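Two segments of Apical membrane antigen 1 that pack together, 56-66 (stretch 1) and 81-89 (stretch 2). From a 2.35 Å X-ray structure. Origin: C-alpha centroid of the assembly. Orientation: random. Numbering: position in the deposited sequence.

Stretch 1 (56-66) AIQMHQPAEYS
Stretch 2 (81-89) KKPLPGGFN

A strand and the loop that follows it pack against an irregular segment of Apical membrane antigen 1 through a chain of side-chain contacts, apolar at one end and anchored by a tyrosine hydroxyl at the other, with no backbone-to-backbone hydrogen bond between them. The example illustrates how a proline- and glycine-rich segment, without regular secondary structure, can be held by side chains that reach its backbone carbonyl groups. The chains run in broadly opposite directions, but the register is not a simple antiparallel one: the nearest partner falls from Phe88 to Pro83 between Ile57 and Gln61, then returns to Pro85 at Tyr65. CA of Ile57 lies 9.1 Å from CA of Phe88, CA of Gln61 7.1 Å from CA of Pro83, and CA of Tyr65 7.0 Å from CA of Pro85, so that the separation narrows away from the Phe88 end.

Stretch 1 enters as a strand, with Ile57 (phi/psi -97/109) and Met59 (-104/168) directing their CA-to-CB bonds toward stretch 2, while Gln58 between them is out of reach. Ile57 adopts chi1 m, chi2 m and sets CG2 3.6 Å from CE2 of Phe88, whose own chi1 is m with chi2 at 15°. Met59 (m, t, m) brings SD 3.9 Å from CE1 of Phe88; the sulfur lies 4.8 Å from the ring centroid, an oblique sulfur-aromatic contact. All three residues are buried, and a flexible thioether beside a branched aliphatic chain fits this apolar pocket well.

Polar contacts take over at Gln61, whose extended side chain (chi1 m, chi2 t, chi3 -48°) uses both ends of its amide. NE2 donates a weak hydrogen bond to O of Gly86 at 3.4 Å, while OE1 accepts one from a water at 2.7 Å; the same water oxygen accepts from N of Gly86 at 3.2 Å. Gly86 has phi/psi 145/165, angles that would jam a CB against the preceding carbonyl oxygen and so call for glycine.

Beyond Gln61, a type I turn from Pro62 to Tyr65, closed by Tyr65 N donating to Pro62 O at 2.8 Å, presents the tyrosine. With chi1 m and chi2 60°, its OH donates to O of Pro83 at 2.6 Å, the carbonyl lying at the ring edge near its plane. Tyr65 gives up 79 Å² to stretch 2, the largest share of any residue in the 422 Å² total. Pro83 follows a cis peptide bond (phi/psi -77/166, C-gamma endo); its CG rests 3.7 Å from CD of Pro62, and its CD 4.0 Å from CZ of Tyr65. CG of Pro85 approaches CE2 of Tyr65 at 3.9 Å, adding a second proline contact to the tyrosine ring.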

# COMPACT_ATOMS: atom_id res chain seq x y z
N ALA A 56 1.08 -8.59 1.62
CA ALA A 56 1.00 -9.78 2.42
C ALA A 56 2.13 -9.72 3.48
O ALA A 56 3.13 -9.02 3.29
CB ALA A 56 1.16 -11.03 1.53
N ILE A 57 1.94 -10.40 4.58
CA ILE A 57 3.03 -10.59 5.53
C ILE A 57 3.65 -11.95 5.25
O ILE A 57 3.08 -12.95 5.55
CB ILE A 57 2.51 -10.64 6.96
CG1 ILE A 57 1.72 -9.38 7.33
CG2 ILE A 57 3.64 -11.01 7.92
CD1 ILE A 57 2.44 -8.08 7.11
N GLN A 58 4.85 -11.94 4.70
CA GLN A 58 5.67 -13.14 4.54
C GLN A 58 6.16 -13.69 5.89
O GLN A 58 6.87 -13.00 6.63
CB GLN A 58 6.85 -12.78 3.65
CG GLN A 58 7.93 -13.83 3.56
CD GLN A 58 7.62 -14.85 2.47
OE1 GLN A 58 7.25 -16.00 2.76
NE2 GLN A 58 7.55 -14.36 1.23
N MET A 59 5.85 -14.94 6.18
CA MET A 59 6.32 -15.57 7.42
C MET A 59 7.47 -16.54 7.19
O MET A 59 7.77 -16.89 6.05
CB MET A 59 5.15 -16.27 8.09
CG MET A 59 4.03 -15.31 8.41
SD MET A 59 3.04 -15.85 9.80
CE MET A 59 2.46 -17.40 9.16
N HIS A 60 8.12 -16.96 8.26
CA HIS A 60 9.28 -17.81 8.12
C HIS A 60 9.34 -18.91 9.15
O HIS A 60 10.42 -19.22 9.68
CB HIS A 60 10.57 -16.99 8.15
CG HIS A 60 10.68 -15.98 7.05
ND1 HIS A 60 11.18 -16.30 5.80
CD2 HIS A 60 10.41 -14.66 7.02
CE1 HIS A 60 11.22 -15.21 5.05
NE2 HIS A 60 10.75 -14.20 5.77
N GLN A 61 8.22 -19.58 9.34
CA GLN A 61 8.17 -20.73 10.23
C GLN A 61 8.83 -21.90 9.52
O GLN A 61 9.01 -21.88 8.30
CB GLN A 61 6.71 -21.04 10.60
CG GLN A 61 5.99 -19.83 11.16
CD GLN A 61 4.53 -20.09 11.49
OE1 GLN A 61 3.77 -20.66 10.69
NE2 GLN A 61 4.12 -19.61 12.66
N PRO A 62 9.30 -22.89 10.29
CA PRO A 62 9.92 -24.06 9.70
C PRO A 62 8.97 -24.76 8.73
O PRO A 62 7.74 -24.70 8.91
CB PRO A 62 10.20 -24.95 10.90
CG PRO A 62 10.31 -23.99 12.05
CD PRO A 62 9.30 -22.93 11.76
N ALA A 63 9.54 -25.45 7.74
CA ALA A 63 8.81 -26.05 6.62
C ALA A 63 7.55 -26.82 6.98
O ALA A 63 6.57 -26.79 6.23
CB ALA A 63 9.74 -26.94 5.80
N GLU A 64 7.57 -27.58 8.06
CA GLU A 64 6.38 -28.34 8.42
C GLU A 64 5.19 -27.46 8.79
O GLU A 64 4.06 -27.91 8.73
CB GLU A 64 6.65 -29.36 9.51
CG GLU A 64 8.10 -29.72 9.69
CD GLU A 64 8.76 -28.84 10.72
OE1 GLU A 64 8.38 -28.93 11.91
OE2 GLU A 64 9.67 -28.07 10.34
N TYR A 65 5.45 -26.23 9.21
CA TYR A 65 4.36 -25.31 9.63
C TYR A 65 3.48 -24.84 8.44
O TYR A 65 3.88 -24.92 7.28
CB TYR A 65 4.91 -24.08 10.37
CG TYR A 65 5.41 -24.33 11.79
CD1 TYR A 65 6.44 -25.23 12.05
CD2 TYR A 65 4.98 -23.52 12.84
CE1 TYR A 65 6.92 -25.43 13.33
CE2 TYR A 65 5.49 -23.68 14.12
CZ TYR A 65 6.47 -24.63 14.35
OH TYR A 65 6.97 -24.79 15.61
N SER A 66 2.29 -24.33 8.75
CA SER A 66 1.43 -23.73 7.74
C SER A 66 2.07 -22.47 7.12
O SER A 66 2.10 -22.30 5.91
CB SER A 66 0.06 -23.40 8.34
OG SER A 66 -0.83 -23.00 7.32
N LYS A 81 6.13 -25.93 21.83
CA LYS A 81 6.32 -25.64 20.40
C LYS A 81 7.04 -24.30 20.17
O LYS A 81 6.57 -23.24 20.60
CB LYS A 81 4.99 -25.68 19.67
CG LYS A 81 4.33 -27.05 19.68
CD LYS A 81 3.77 -27.41 18.32
CE LYS A 81 2.98 -28.70 18.39
NZ LYS A 81 2.06 -28.67 19.56
N LYS A 82 8.19 -24.37 19.52
CA LYS A 82 8.99 -23.19 19.22
C LYS A 82 9.39 -23.23 17.75
O LYS A 82 10.16 -24.09 17.38
CB LYS A 82 10.27 -23.19 20.05
CG LYS A 82 10.07 -23.06 21.54
CD LYS A 82 9.61 -21.68 21.92
CE LYS A 82 9.11 -21.69 23.34
NZ LYS A 82 8.84 -20.30 23.77
N PRO A 83 8.90 -22.28 16.93
CA PRO A 83 8.00 -21.17 17.28
C PRO A 83 6.55 -21.61 17.43
O PRO A 83 6.19 -22.74 17.09
CB PRO A 83 8.13 -20.22 16.07
CG PRO A 83 8.50 -21.11 14.93
CD PRO A 83 9.38 -22.19 15.54
N LEU A 84 5.73 -20.75 18.02
CA LEU A 84 4.33 -21.09 18.26
C LEU A 84 3.53 -21.05 16.93
O LEU A 84 3.70 -20.12 16.13
CB LEU A 84 3.75 -20.13 19.29
CG LEU A 84 2.40 -20.42 19.93
CD1 LEU A 84 2.39 -21.77 20.66
CD2 LEU A 84 2.06 -19.28 20.86
N PRO A 85 2.80 -22.14 16.62
CA PRO A 85 2.01 -22.19 15.39
C PRO A 85 0.93 -21.12 15.42
O PRO A 85 0.54 -20.68 16.50
CB PRO A 85 1.37 -23.58 15.43
CG PRO A 85 2.34 -24.39 16.23
CD PRO A 85 2.81 -23.44 17.31
N GLY A 86 0.52 -20.65 14.26
CA GLY A 86 -0.49 -19.59 14.19
C GLY A 86 -0.23 -18.64 13.04
O GLY A 86 0.84 -18.68 12.42
N GLY A 87 -1.25 -17.84 12.70
CA GLY A 87 -1.09 -16.67 11.86
C GLY A 87 -1.42 -15.39 12.62
O GLY A 87 -1.24 -15.30 13.82
N PHE A 88 -1.96 -14.42 11.89
CA PHE A 88 -2.30 -13.10 12.44
C PHE A 88 -3.81 -12.92 12.61
O PHE A 88 -4.25 -11.90 13.09
CB PHE A 88 -1.77 -12.00 11.53
CG PHE A 88 -0.28 -11.90 11.50
CD1 PHE A 88 0.52 -12.94 12.01
CD2 PHE A 88 0.32 -10.81 11.00
CE1 PHE A 88 1.91 -12.84 12.00
CE2 PHE A 88 1.70 -10.68 10.99
CZ PHE A 88 2.50 -11.70 11.50
N ASN A 89 -4.59 -13.91 12.19
CA ASN A 89 -6.04 -13.77 12.14
C ASN A 89 -6.69 -13.87 13.50
O ASN A 89 -6.37 -14.76 14.27
CB ASN A 89 -6.64 -14.85 11.25
CG ASN A 89 -8.11 -14.63 11.00
OD1 ASN A 89 -8.50 -13.60 10.48
ND2 ASN A 89 -8.92 -15.57 11.39
O HOH W 1 1.78 -22.08 11.74